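Local coordinates for putative isochorismatase (Streptomyces avermitilis, PDB 3KL2), which is of unknown function but is probably a hydrolase of the isochorismatase-like type, at residues 75-83 with 125-136; 161-170 with 194-205. All coordinates share one frame; numbering follows the deposited sequence.

Interaction 1: residues 75-83 with 125-136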
loop_
_atom_site.group_PDB
_atom_site.type_symbol
_atom_site.label_atom_id
_atom_site.label_comp_id
_atom_site.label_asym_id
_atom_site.label_seq_id
_atom_site.Cartn_x
_atom_site.Cartn_y
_atom_site.Cartn_z
ATOM N N ILE A 75 -5.486 -21.641 -7.609
ATOM C CA ILE A 75 -4.377 -21.942 -6.748
ATOM C C ILE A 75 -3.323 -20.898 -7.090
ATOM O O ILE A 75 -2.976 -20.764 -8.237
ATOM C CB ILE A 75 -3.834 -23.339 -7.065
ATOM C CG1 ILE A 75 -4.968 -24.402 -7.069
ATOM C CG2 ILE A 75 -2.752 -23.718 -6.124
ATOM C CD1 ILE A 75 -5.863 -24.471 -5.811
ATOM N N MET A 76 -2.825 -20.159 -6.102
ATOM C CA MET A 76 -1.799 -19.127 -6.305
ATOM C C MET A 76 -0.534 -19.431 -5.483
ATOM O O MET A 76 -0.624 -19.515 -4.275
ATOM C CB MET A 76 -2.354 -17.810 -5.826
ATOM C CG MET A 76 -3.563 -17.336 -6.621
ATOM S SD MET A 76 -4.007 -15.667 -6.228
ATOM C CE MET A 76 -5.460 -15.613 -7.236
ATOM N N HIS A 77 0.635 -19.573 -6.123
ATOM C CA HIS A 77 1.882 -19.903 -5.424
ATOM C C HIS A 77 2.684 -18.653 -5.169
ATOM O O HIS A 77 2.848 -17.820 -6.053
ATOM C CB HIS A 77 2.768 -20.836 -6.279
ATOM C CG HIS A 77 2.161 -22.173 -6.600
ATOM N ND1 HIS A 77 2.222 -23.247 -5.736
ATOM C CD2 HIS A 77 1.547 -22.626 -7.723
ATOM C CE1 HIS A 77 1.656 -24.297 -6.309
ATOM N NE2 HIS A 77 1.237 -23.948 -7.514
ATOM N N ALA A 78 3.264 -18.556 -3.979
ATOM C CA ALA A 78 3.974 -17.357 -3.572
ATOM C C ALA A 78 5.335 -17.760 -3.077
ATOM O O ALA A 78 5.556 -17.859 -1.887
ATOM C CB ALA A 78 3.194 -16.594 -2.517
ATOM N N PRO A 79 6.264 -18.018 -4.010
ATOM C CA PRO A 79 7.626 -18.360 -3.663
ATOM C C PRO A 79 8.417 -17.114 -3.401
ATOM O O PRO A 79 8.084 -16.062 -3.921
ATOM C CB PRO A 79 8.133 -19.077 -4.921
ATOM C CG PRO A 79 7.468 -18.375 -6.033
ATOM C CD PRO A 79 6.071 -17.981 -5.462
ATOM N N ILE A 80 9.444 -17.205 -2.584
ATOM C CA ILE A 80 10.343 -16.075 -2.382
ATOM C C ILE A 80 11.667 -16.427 -3.080
ATOM O O ILE A 80 12.116 -17.573 -2.974
ATOM C CB ILE A 80 10.499 -15.808 -0.872
ATOM C CG1 ILE A 80 11.339 -14.562 -0.601
ATOM C CG2 ILE A 80 11.174 -16.946 -0.171
ATOM C CD1 ILE A 80 11.730 -14.406 0.878
ATOM N N THR A 81 12.298 -15.478 -3.774
ATOM C CA THR A 81 13.578 -15.726 -4.457
ATOM C C THR A 81 14.423 -14.477 -4.420
ATOM O O THR A 81 13.844 -13.396 -4.311
ATOM C CB THR A 81 13.363 -16.006 -5.955
ATOM O OG1 THR A 81 12.834 -14.825 -6.541
ATOM C CG2 THR A 81 12.419 -17.137 -6.203
ATOM N N PHE A 82 15.751 -14.588 -4.567
ATOM C CA PHE A 82 16.629 -13.403 -4.590
ATOM C C PHE A 82 17.650 -13.537 -5.707
ATOM O O PHE A 82 18.212 -14.582 -5.875
ATOM C CB PHE A 82 17.345 -13.136 -3.222
ATOM C CG PHE A 82 16.372 -13.021 -2.057
ATOM C CD1 PHE A 82 15.991 -11.783 -1.570
ATOM C CD2 PHE A 82 15.783 -14.156 -1.514
ATOM C CE1 PHE A 82 15.062 -11.666 -0.544
ATOM C CE2 PHE A 82 14.859 -14.043 -0.464
ATOM C CZ PHE A 82 14.500 -12.787 0.011
ATOM N N ALA A 83 17.855 -12.477 -6.485
ATOM C CA ALA A 83 18.933 -12.452 -7.437
ATOM C C ALA A 83 20.220 -12.750 -6.669
ATOM O O ALA A 83 20.402 -12.274 -5.555
ATOM C CB ALA A 83 19.023 -11.088 -8.141
ATOM N N ASP A 125 -2.561 -22.495 -12.853
ATOM C CA ASP A 125 -2.112 -21.997 -11.569
ATOM C C ASP A 125 -1.369 -20.673 -11.772
ATOM O O ASP A 125 -0.576 -20.530 -12.716
ATOM C CB ASP A 125 -1.122 -22.953 -10.948
ATOM C CG ASP A 125 -1.763 -24.202 -10.377
ATOM O OD1 ASP A 125 -2.989 -24.463 -10.547
ATOM O OD2 ASP A 125 -0.979 -24.946 -9.735
ATOM N N ILE A 126 -1.603 -19.742 -10.843
ATOM C CA ILE A 126 -0.958 -18.444 -10.871
ATOM C C ILE A 126 0.275 -18.526 -9.994
ATOM O O ILE A 126 0.231 -19.100 -8.912
ATOM C CB ILE A 126 -1.963 -17.351 -10.385
ATOM C CG1 ILE A 126 -3.079 -17.178 -11.426
ATOM C CG2 ILE A 126 -1.273 -16.034 -10.069
ATOM C CD1 ILE A 126 -4.382 -16.545 -10.860
ATOM N N VAL A 127 1.385 -18.000 -10.469
ATOM C CA VAL A 127 2.606 -17.934 -9.681
ATOM C C VAL A 127 2.856 -16.447 -9.420
ATOM O O VAL A 127 3.215 -15.704 -10.323
ATOM C CB VAL A 127 3.811 -18.657 -10.375
ATOM C CG1 VAL A 127 5.133 -18.466 -9.615
ATOM C CG2 VAL A 127 3.537 -20.179 -10.517
ATOM N N ILE A 128 2.601 -16.033 -8.176
ATOM C CA ILE A 128 2.772 -14.650 -7.697
ATOM C C ILE A 128 4.221 -14.242 -7.782
ATOM O O ILE A 128 5.087 -15.012 -7.397
ATOM C CB ILE A 128 2.284 -14.574 -6.202
ATOM C CG1 ILE A 128 0.777 -14.865 -6.137
ATOM C CG2 ILE A 128 2.634 -13.266 -5.542
ATOM C CD1 ILE A 128 -0.149 -14.176 -7.243
ATOM N N GLU A 129 4.493 -13.041 -8.257
ATOM C CA GLU A 129 5.851 -12.577 -8.460
ATOM C C GLU A 129 6.210 -11.384 -7.608
ATOM O O GLU A 129 5.364 -10.559 -7.273
ATOM C CB GLU A 129 6.036 -12.111 -9.901
ATOM C CG GLU A 129 5.725 -13.151 -11.000
ATOM C CD GLU A 129 5.586 -12.498 -12.405
ATOM O OE1 GLU A 129 5.252 -13.236 -13.351
ATOM O OE2 GLU A 129 5.807 -11.258 -12.579
ATOM N N GLY A 130 7.488 -11.243 -7.339
ATOM C CA GLY A 130 7.987 -10.116 -6.629
ATOM C C GLY A 130 8.495 -10.435 -5.213
ATOM O O GLY A 130 9.311 -9.661 -4.706
ATOM N N LYS A 131 8.019 -11.530 -4.590
ATOM C CA LYS A 131 8.226 -11.713 -3.149
ATOM C C LYS A 131 9.687 -11.613 -2.743
ATOM O O LYS A 131 10.505 -12.385 -3.201
ATOM C CB LYS A 131 7.687 -13.034 -2.587
ATOM C CG LYS A 131 7.574 -13.038 -1.010
ATOM C CD LYS A 131 6.644 -14.174 -0.546
ATOM C CE LYS A 131 6.177 -14.114 0.946
ATOM N NZ LYS A 131 7.284 -13.874 1.934
ATOM N N ARG A 132 9.970 -10.665 -1.869
ATOM C CA ARG A 132 11.291 -10.466 -1.307
ATOM C C ARG A 132 11.313 -10.315 0.215
ATOM O O ARG A 132 12.363 -10.377 0.814
ATOM C CB ARG A 132 11.904 -9.224 -1.897
ATOM C CG ARG A 132 12.287 -9.368 -3.339
ATOM C CD ARG A 132 13.409 -10.299 -3.509
ATOM N NE ARG A 132 13.950 -10.243 -4.843
ATOM C CZ ARG A 132 13.387 -10.790 -5.920
ATOM N NH1 ARG A 132 12.230 -11.467 -5.840
ATOM N NH2 ARG A 132 14.013 -10.674 -7.086
ATOM N N GLY A 133 10.145 -10.102 0.823
ATOM C CA GLY A 133 10.040 -9.956 2.248
ATOM C C GLY A 133 9.157 -11.052 2.719
ATOM O O GLY A 133 9.059 -12.092 2.084
ATOM N N LEU A 134 8.509 -10.819 3.851
ATOM C CA LEU A 134 7.746 -11.850 4.525
ATOM C C LEU A 134 6.281 -11.757 4.228
ATOM O O LEU A 134 5.582 -12.778 3.996
ATOM C CB LEU A 134 7.979 -11.742 6.032
ATOM C CG LEU A 134 9.442 -11.837 6.548
ATOM C CD1 LEU A 134 10.248 -12.990 5.868
ATOM C CD2 LEU A 134 10.151 -10.529 6.429
ATOM N N ASP A 135 5.760 -10.546 4.294
ATOM C CA ASP A 135 4.352 -10.349 3.967
ATOM C C ASP A 135 4.162 -10.548 2.462
ATOM O O ASP A 135 4.799 -9.901 1.686
ATOM C CB ASP A 135 3.959 -8.932 4.386
ATOM C CG ASP A 135 2.502 -8.642 4.136
ATOM O OD1 ASP A 135 1.779 -9.511 3.574
ATOM O OD2 ASP A 135 2.080 -7.515 4.487
ATOM N N THR A 136 3.310 -11.459 2.038
ATOM C CA THR A 136 3.098 -11.669 0.620
ATOM C C THR A 136 2.490 -10.380 -0.047
ATOM O O THR A 136 2.778 -10.059 -1.212
ATOM C CB THR A 136 2.184 -12.952 0.380
ATOM O OG1 THR A 136 2.708 -14.064 1.116
ATOM C CG2 THR A 136 2.136 -13.364 -1.091
HETATM O O HOH W 1 6.725 -14.177 -5.315
#

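Interaction 2: residues 161-170 with 194-205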
loop_
_atom_site.group_PDB
_atom_site.type_symbol
_atom_site.label_atom_id
_atom_site.label_comp_id
_atom_site.label_asym_id
_atom_site.label_seq_id
_atom_site.Cartn_x
_atom_site.Cartn_y
_atom_site.Cartn_z
ATOM N N THR A 161 4.613 -20.370 9.779
ATOM C CA THR A 161 3.461 -20.090 10.620
ATOM C C THR A 161 3.470 -18.725 11.305
ATOM O O THR A 161 2.491 -18.012 11.199
ATOM C CB THR A 161 3.382 -21.068 11.749
ATOM O OG1 THR A 161 3.328 -22.388 11.220
ATOM C CG2 THR A 161 2.149 -20.775 12.608
ATOM N N ASN A 162 4.546 -18.382 12.032
ATOM C CA ASN A 162 4.565 -17.114 12.776
ATOM C C ASN A 162 5.282 -15.988 12.065
ATOM O O ASN A 162 5.392 -14.896 12.614
ATOM C CB ASN A 162 5.117 -17.272 14.213
ATOM C CG ASN A 162 6.506 -17.865 14.233
ATOM O OD1 ASN A 162 6.812 -18.782 13.472
ATOM N ND2 ASN A 162 7.366 -17.310 15.056
ATOM N N CYS A 163 5.741 -16.224 10.842
ATOM C CA CYS A 163 6.453 -15.218 10.114
ATOM C C CYS A 163 5.634 -14.773 8.893
ATOM O O CYS A 163 4.654 -14.054 9.048
ATOM C CB CYS A 163 7.844 -15.723 9.776
ATOM S SG CYS A 163 8.927 -14.387 9.226
ATOM N N CYS A 164 6.000 -15.268 7.713
ATOM C CA CYS A 164 5.357 -14.955 6.439
ATOM C C CYS A 164 3.865 -15.317 6.403
ATOM O O CYS A 164 3.075 -14.590 5.818
ATOM C CB CYS A 164 6.102 -15.691 5.306
ATOM S SG CYS A 164 7.949 -15.617 5.463
ATOM N N VAL A 165 3.469 -16.431 7.020
ATOM C CA VAL A 165 2.064 -16.783 7.008
ATOM C C VAL A 165 1.302 -15.786 7.878
ATOM O O VAL A 165 0.293 -15.202 7.467
ATOM C CB VAL A 165 1.776 -18.234 7.483
ATOM C CG1 VAL A 165 0.302 -18.397 7.714
ATOM C CG2 VAL A 165 2.288 -19.268 6.467
ATOM N N GLU A 166 1.829 -15.527 9.061
ATOM C CA GLU A 166 1.157 -14.578 9.910
ATOM C C GLU A 166 1.146 -13.162 9.310
ATOM O O GLU A 166 0.158 -12.449 9.451
ATOM C CB GLU A 166 1.745 -14.589 11.293
ATOM C CG GLU A 166 0.738 -14.182 12.336
ATOM C CD GLU A 166 1.297 -14.181 13.741
ATOM O OE1 GLU A 166 1.752 -15.236 14.171
ATOM O OE2 GLU A 166 1.260 -13.130 14.408
ATOM N N SER A 167 2.231 -12.756 8.646
ATOM C CA SER A 167 2.281 -11.403 8.087
ATOM C C SER A 167 1.255 -11.202 6.968
ATOM O O SER A 167 0.587 -10.168 6.905
ATOM C CB SER A 167 3.637 -11.083 7.560
ATOM O OG SER A 167 4.499 -10.894 8.622
ATOM N N THR A 168 1.141 -12.211 6.110
ATOM C CA THR A 168 0.179 -12.219 5.064
ATOM C C THR A 168 -1.268 -12.238 5.568
ATOM O O THR A 168 -2.126 -11.641 4.974
ATOM C CB THR A 168 0.430 -13.436 4.203
ATOM O OG1 THR A 168 1.767 -13.363 3.677
ATOM C CG2 THR A 168 -0.640 -13.547 3.045
ATOM N N MET A 169 -1.554 -13.013 6.595
ATOM C CA MET A 169 -2.847 -13.007 7.293
ATOM C C MET A 169 -3.182 -11.610 7.844
ATOM O O MET A 169 -4.277 -11.088 7.673
ATOM C CB MET A 169 -2.742 -13.974 8.457
ATOM C CG MET A 169 -4.061 -14.212 9.286
ATOM S SD MET A 169 -3.698 -15.207 10.745
ATOM C CE MET A 169 -2.475 -14.224 11.583
ATOM N N ARG A 170 -2.220 -10.979 8.505
ATOM C CA ARG A 170 -2.501 -9.677 9.094
ATOM C C ARG A 170 -2.901 -8.659 8.018
ATOM O O ARG A 170 -3.967 -8.008 8.096
ATOM C CB ARG A 170 -1.339 -9.218 9.951
ATOM C CG ARG A 170 -1.198 -10.027 11.214
ATOM C CD ARG A 170 0.142 -9.776 11.931
ATOM N NE ARG A 170 0.196 -10.523 13.197
ATOM C CZ ARG A 170 -0.065 -10.013 14.397
ATOM N NH1 ARG A 170 -0.350 -8.711 14.560
ATOM N NH2 ARG A 170 0.002 -10.813 15.460
ATOM N N HIS A 194 4.880 -22.293 16.644
ATOM C CA HIS A 194 3.753 -22.707 15.809
ATOM C C HIS A 194 2.404 -22.682 16.529
ATOM O O HIS A 194 1.458 -22.051 16.066
ATOM C CB HIS A 194 4.061 -24.111 15.291
ATOM C CG HIS A 194 2.968 -24.737 14.491
ATOM N ND1 HIS A 194 2.810 -24.510 13.138
ATOM C CD2 HIS A 194 2.004 -25.626 14.845
ATOM C CE1 HIS A 194 1.791 -25.233 12.697
ATOM N NE2 HIS A 194 1.286 -25.918 13.710
ATOM N N ASN A 195 2.333 -23.363 17.666
ATOM C CA ASN A 195 1.098 -23.531 18.433
ATOM C C ASN A 195 0.583 -22.209 18.996
ATOM O O ASN A 195 -0.628 -22.000 19.089
ATOM C CB ASN A 195 1.333 -24.471 19.628
ATOM C CG ASN A 195 1.702 -25.896 19.223
ATOM O OD1 ASN A 195 1.475 -26.329 18.114
ATOM N ND2 ASN A 195 2.249 -26.634 20.172
ATOM N N ASN A 196 1.512 -21.351 19.422
ATOM C CA ASN A 196 1.156 -20.085 20.023
ATOM C C ASN A 196 0.515 -19.176 18.946
ATOM O O ASN A 196 -0.624 -18.683 19.118
ATOM C CB ASN A 196 2.370 -19.468 20.740
ATOM C CG ASN A 196 2.673 -20.160 22.159
ATOM O OD1 ASN A 196 1.769 -20.668 22.838
ATOM N ND2 ASN A 196 3.937 -20.140 22.579
ATOM N N ALA A 197 1.207 -19.019 17.822
ATOM C CA ALA A 197 0.670 -18.307 16.679
ATOM C C ALA A 197 -0.743 -18.798 16.309
ATOM O O ALA A 197 -1.659 -17.987 16.159
ATOM C CB ALA A 197 1.615 -18.402 15.480
ATOM N N ILE A 198 -0.936 -20.107 16.203
ATOM C CA ILE A 198 -2.243 -20.628 15.807
ATOM C C ILE A 198 -3.352 -20.315 16.840
ATOM O O ILE A 198 -4.445 -19.869 16.441
ATOM C CB ILE A 198 -2.196 -22.141 15.521
ATOM C CG1 ILE A 198 -1.480 -22.402 14.194
ATOM C CG2 ILE A 198 -3.616 -22.749 15.441
ATOM C CD1 ILE A 198 -0.904 -23.827 14.057
ATOM N N SER A 199 -3.062 -20.521 18.135
ATOM C CA SER A 199 -4.064 -20.369 19.220
ATOM C C SER A 199 -4.371 -18.920 19.595
ATOM O O SER A 199 -5.505 -18.599 19.933
ATOM C CB SER A 199 -3.616 -21.084 20.525
ATOM O OG SER A 199 -3.071 -22.367 20.280
ATOM N N TYR A 200 -3.347 -18.075 19.594
ATOM C CA TYR A 200 -3.466 -16.707 20.057
ATOM C C TYR A 200 -3.703 -15.704 18.901
ATOM O O TYR A 200 -4.670 -14.951 18.946
ATOM C CB TYR A 200 -2.185 -16.302 20.787
ATOM C CG TYR A 200 -1.821 -17.112 22.046
ATOM C CD1 TYR A 200 -2.727 -18.017 22.629
ATOM C CD2 TYR A 200 -0.579 -16.918 22.678
ATOM C CE1 TYR A 200 -2.408 -18.721 23.771
ATOM C CE2 TYR A 200 -0.256 -17.607 23.839
ATOM C CZ TYR A 200 -1.174 -18.522 24.385
ATOM O OH TYR A 200 -0.874 -19.237 25.547
ATOM N N ASP A 201 -2.824 -15.711 17.890
ATOM C CA ASP A 201 -2.807 -14.715 16.808
ATOM C C ASP A 201 -3.819 -15.010 15.676
ATOM O O ASP A 201 -4.585 -14.139 15.269
ATOM C CB ASP A 201 -1.405 -14.640 16.184
ATOM C CG ASP A 201 -0.336 -14.088 17.140
ATOM O OD1 ASP A 201 -0.674 -13.389 18.100
ATOM O OD2 ASP A 201 0.869 -14.344 16.901
ATOM N N PHE A 202 -3.831 -16.242 15.182
ATOM C CA PHE A 202 -4.669 -16.578 14.059
ATOM C C PHE A 202 -6.149 -16.195 14.195
ATOM O O PHE A 202 -6.712 -15.774 13.196
ATOM C CB PHE A 202 -4.566 -18.049 13.684
ATOM C CG PHE A 202 -3.356 -18.402 12.844
ATOM C CD1 PHE A 202 -3.398 -19.501 11.991
ATOM C CD2 PHE A 202 -2.180 -17.698 12.934
ATOM C CE1 PHE A 202 -2.296 -19.855 11.238
ATOM C CE2 PHE A 202 -1.081 -18.062 12.178
ATOM C CZ PHE A 202 -1.146 -19.124 11.330
ATOM N N PRO A 203 -6.776 -16.345 15.379
ATOM C CA PRO A 203 -8.214 -15.993 15.493
ATOM C C PRO A 203 -8.566 -14.493 15.498
ATOM O O PRO A 203 -9.727 -14.130 15.292
ATOM C CB PRO A 203 -8.649 -16.629 16.834
ATOM C CG PRO A 203 -7.614 -17.714 17.105
ATOM C CD PRO A 203 -6.329 -17.170 16.524
ATOM N N MET A 204 -7.565 -13.649 15.743
ATOM C CA MET A 204 -7.724 -12.205 15.669
ATOM C C MET A 204 -7.772 -11.727 14.208
ATOM O O MET A 204 -8.280 -10.652 13.935
ATOM C CB MET A 204 -6.540 -11.493 16.346
ATOM C CG MET A 204 -6.374 -11.597 17.903
ATOM S SD MET A 204 -4.842 -10.702 18.397
ATOM C CE MET A 204 -5.276 -10.358 20.107
ATOM N N PHE A 205 -7.182 -12.474 13.284
ATOM C CA PHE A 205 -7.011 -11.989 11.917
ATOM C C PHE A 205 -7.593 -12.934 10.896
ATOM O O PHE A 205 -7.517 -12.651 9.708
ATOM C CB PHE A 205 -5.529 -11.768 11.616
ATOM C CG PHE A 205 -4.901 -10.699 12.457
ATOM C CD1 PHE A 205 -5.133 -9.360 12.181
ATOM C CD2 PHE A 205 -4.119 -11.017 13.555
ATOM C CE1 PHE A 205 -4.569 -8.333 12.979
ATOM C CE2 PHE A 205 -3.525 -9.999 14.338
ATOM C CZ PHE A 205 -3.763 -8.654 14.042
#

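Interaction 1: residues 75-83 with 125-136
D125 meets the imidazole of H77 at its edge: NE2 donates to OD2 over 3.3 Å, near the ring plane but 35° out of the carboxylate plane, on the anti side of the oxygen. R69 forms a salt bridge to the same oxygen. I126 then pairs in parallel with M76, its N bound to I75 O at 3.1 Å and its O accepting from H77 N at 2.9 Å; this sets 126-127 at the edge of the chain's parallel sheet, beside 75-78. The side chains of I126 and M76 run alongside each other, CD1 against CE. V127 shares the other face with H77, its CG1 near P79 CG. I128 N continues the pairing to H77 O, after which a water bridges the two chains where 129-130 swing away, donating to P79 O and I128 O and accepting from K131 N. With CG anti to the backbone N (chi1 -165°), the K131 chain runs past I80, its CG against I80 CB (4.0 Å). NZ bends back to L134 O and also reaches E32. R132 lays one guanidinium face over T81 O, without a hydrogen bond, while NH1 binds K131 O in the guanidinium plane at 3.3 Å; E88 supplies a salt bridge. The edge of the F82 ring meets R132 O, 3.3 Å from CE1. T136 closes the segment with CG2 against A78 CB at 3.7 Å. With K131 near E32 and touching C164, the chemistry is consistent with the acid-lysine-cysteine arrangement of cysteine hydrolases, the strand pairing carrying the lysine loop to that site.

Interaction 2: residues 161-170 with 194-205
R170 lays its aliphatic chain and guanidinium over F205: CG stands almost directly over the ring, 3.8 Å from its centroid, a CH-pi contact, and further out CE2 lies over the centre of the guanidinium, whose plane is inclined to the ring. NE and NH2 both grip E166 OE2 side-on, NH2 at 2.8 Å and close to the guanidinium plane. D201 adds a long salt bridge, OD1 to NH2. Its OD2 stands only 2.8 Å from E166 OE2, two acceptors whose carboxylate planes are 62° apart, which hints that one carboxylate may hold a proton; the arginine probably offsets part of the like-charge repulsion. The two helices, 164-174 and 191-205, precede and follow strand 178-187 and pack side by side on one face of the parallel sheet, as in successive beta-alpha-beta crossovers, their segments running 26° apart with axes 9.9 Å apart. M169 sets SD over the F202 ring, 4.1 Å from its centroid, a Met-aromatic contact; the bend at its last torsion (chi3 58°) tucks CE between F202 and F205 CB. V165 CG1 reaches F202 CZ, and T161 O meets that ring at its edge. A leucine in place of R170 has no guanidinium, and E166 and D201 would probably be left with their like charges unbalanced and N162 O of the third subunit without its donor. Where the segments start, T161 OG1 and H194 ND1 share a hydrogen bond of 2.9 Å at the edge of the imidazole.

How the interactions relate
Both contacts are buried, yet they lie on opposite sides of the chain's centre, about 19 Å between centres. Interaction 1 joins an edge strand to its neighbour and is held largely by main-chain bonds, with polar side chains gathered in the loops beyond; interaction 2 joins two helices mainly through side chains, aromatic rings and sulfur beside a charged cluster. They meet where the loop ending at T136 touches helix 164-174: T136 OG1 lies 2.8 Å from T168 OG1, a probable hydrogen bond, and L134 O packs on C164 CB. The third subunit reaches both, through L134 and D135 in interaction 1 and N162 and R170 in interaction 2.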